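Local structure of ThiS/MoaD family protein (Amycolatopsis orientalis, 4N6E) at the interface of chains B and A. The protein serves as a CysO-type sulphur carrier that partners the thiosugar synthase BexX in 2-thiosugar biosynthesis. Numbering follows the deposited sequence. Chains: chain A, ThiS/MoaD family protein; chain B, Putative thiosugar synthase.

The interface of chains B and A. Residues chain B 65, 67-68; chain A 10, 45, 56, 85.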
ATOM      1  N   LEU B  65      13.096   5.048 -29.701  1.00 44.78           N
ATOM      2  CA  LEU B  65      12.731   6.181 -30.555  1.00 45.85           C
ATOM      3  C   LEU B  65      11.242   6.475 -30.494  1.00 46.49           C
ATOM      4  O   LEU B  65      10.436   5.548 -30.561  1.00 47.67           O
ATOM      5  CB  LEU B  65      13.079   5.859 -32.008  1.00 47.47           C
ATOM      6  CG  LEU B  65      14.563   5.695 -32.317  1.00 49.08           C
ATOM      7  CD1 LEU B  65      14.800   4.780 -33.510  1.00 47.78           C
ATOM      8  CD2 LEU B  65      15.152   7.071 -32.554  1.00 49.94           C
ATOM      9  N   MET B  67       9.586   7.614 -32.887  1.00 55.47           N
ATOM     10  CA  MET B  67       9.107   7.022 -34.141  1.00 57.46           C
ATOM     11  C   MET B  67       8.471   5.666 -33.895  1.00 54.64           C
ATOM     12  O   MET B  67       7.338   5.425 -34.301  1.00 55.21           O
ATOM     13  CB  MET B  67      10.264   6.809 -35.101  1.00 60.78           C
ATOM     14  CG  MET B  67      10.761   8.066 -35.763  1.00 63.54           C
ATOM     15  SD  MET B  67      11.880   7.603 -37.089  1.00 66.18           S
ATOM     16  CE  MET B  67      13.315   7.091 -36.162  1.00 63.73           C
ATOM     17  N   ASP B  68       9.223   4.797 -33.221  1.00 52.29           N
ATOM     18  CA  ASP B  68       8.812   3.415 -32.969  1.00 52.25           C
ATOM     19  C   ASP B  68       7.732   3.292 -31.895  1.00 51.26           C
ATOM     20  O   ASP B  68       6.930   2.362 -31.928  1.00 57.71           O
ATOM     21  CB  ASP B  68      10.024   2.566 -32.583  1.00 51.28           C
ATOM     22  CG  ASP B  68      11.108   2.589 -33.645  1.00 52.20           C
ATOM     23  OD1 ASP B  68      10.769   2.627 -34.839  1.00 54.98           O
ATOM     24  OD2 ASP B  68      12.302   2.581 -33.298  1.00 54.91           O
TER
ATOM     25  N   ILE A  10      21.668   4.474 -31.475  1.00 63.48           N
ATOM     26  CA  ILE A  10      20.476   3.699 -31.805  1.00 66.96           C
ATOM     27  C   ILE A  10      20.359   3.437 -33.316  1.00 69.72           C
ATOM     28  O   ILE A  10      19.690   2.490 -33.725  1.00 72.03           O
ATOM     29  CB  ILE A  10      19.184   4.375 -31.266  1.00 72.12           C
ATOM     30  CG1 ILE A  10      19.415   5.045 -29.884  1.00 73.81           C
ATOM     31  CG2 ILE A  10      18.052   3.347 -31.160  1.00 74.25           C
ATOM     32  CD1 ILE A  10      19.815   6.516 -29.888  1.00 70.60           C
ATOM     33  N   ARG A  45      14.752   6.345 -41.919  1.00 78.35           N
ATOM     34  CA  ARG A  45      14.588   6.753 -40.521  1.00 80.15           C
ATOM     35  C   ARG A  45      14.595   8.275 -40.359  1.00 80.26           C
ATOM     36  O   ARG A  45      14.085   8.790 -39.364  1.00 83.43           O
ATOM     37  CB  ARG A  45      15.707   6.160 -39.652  1.00 82.74           C
ATOM     38  CG  ARG A  45      15.929   4.655 -39.808  1.00 84.76           C
ATOM     39  CD  ARG A  45      15.527   3.860 -38.577  1.00 83.37           C
ATOM     40  NE  ARG A  45      14.093   3.917 -38.314  1.00 80.69           N
ATOM     41  CZ  ARG A  45      13.500   3.376 -37.249  1.00 76.39           C
ATOM     42  NH1 ARG A  45      14.216   2.728 -36.332  1.00 75.41           N
ATOM     43  NH2 ARG A  45      12.187   3.484 -37.097  1.00 71.03           N
ATOM     44  N   ILE A  56      12.766  13.611 -35.500  1.00 39.89           N
ATOM     45  CA  ILE A  56      14.191  13.636 -35.761  1.00 41.66           C
ATOM     46  C   ILE A  56      14.650  15.077 -35.767  1.00 39.30           C
ATOM     47  O   ILE A  56      13.959  15.929 -36.284  1.00 41.89           O
ATOM     48  CB  ILE A  56      14.507  12.971 -37.124  1.00 44.12           C
ATOM     49  CG1 ILE A  56      14.322  11.458 -37.014  1.00 46.49           C
ATOM     50  CG2 ILE A  56      15.928  13.277 -37.585  1.00 43.77           C
ATOM     51  CD1 ILE A  56      15.363  10.779 -36.155  1.00 46.53           C
ATOM     52  N   PRO A  85      17.677  12.130 -32.460  1.00 40.55           N
ATOM     53  CA  PRO A  85      16.276  11.737 -32.426  1.00 39.78           C
ATOM     54  C   PRO A  85      15.607  11.958 -31.063  1.00 39.17           C
ATOM     55  O   PRO A  85      16.260  11.922 -30.022  1.00 36.11           O
ATOM     56  CB  PRO A  85      16.324  10.252 -32.767  1.00 37.89           C
ATOM     57  CG  PRO A  85      17.644   9.795 -32.310  1.00 38.67           C
ATOM     58  CD  PRO A  85      18.578  10.965 -32.382  1.00 39.90           C
TER
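A:Arg45 reaches across the boundary to B:Asp68, and tracing its side chain outward accounts for much of this patch. From CB, CG turns beside the backbone N and opposite the carbonyl carbon (chi1 -51°), and bends at chi2 and chi3 swing CD and NE toward chain B. NE and CZ then run past the B:Met67 methyl: CE lies over one guanidinium face, offset toward its rim, 3.9 Å from A:Arg45 CZ. NH1 meets the branch atom CD1 of B:Leu65 at 3.5 Å. At the tip, NH2 gives a salt-bridging hydrogen bond of 2.8 Å to B:Asp68 OD1. It is nearly straight, 170° at H, and enters on the carboxylate's syn side, slightly out of its plane, with OD1 at the guanidinium edge and the two planes 30° apart. SD of B:Met67 lies 3.4 Å from the backbone O of A:Arg45. With an alanine in place of A:Arg45, B:Asp68 would probably lose its cationic mate and the B:Met67 methyl the flat surface it covers. The other branch of B:Leu65, CD2, packs on the A:Pro85 ring, 3.4 Å from CB. A:Ile10 CG2 lies more distantly by B:Leu65 CD1, and A:Ile56 CD1 by the B:Met67 methyl. In the BexX alpha/beta barrel the patch comprises a loop residue and the start of helix 66-72; the carrier contributes helix 42-46, the 3-10 helix 9-11 and the strands 56-60 and 80-85, the last leading into its C-terminal tail.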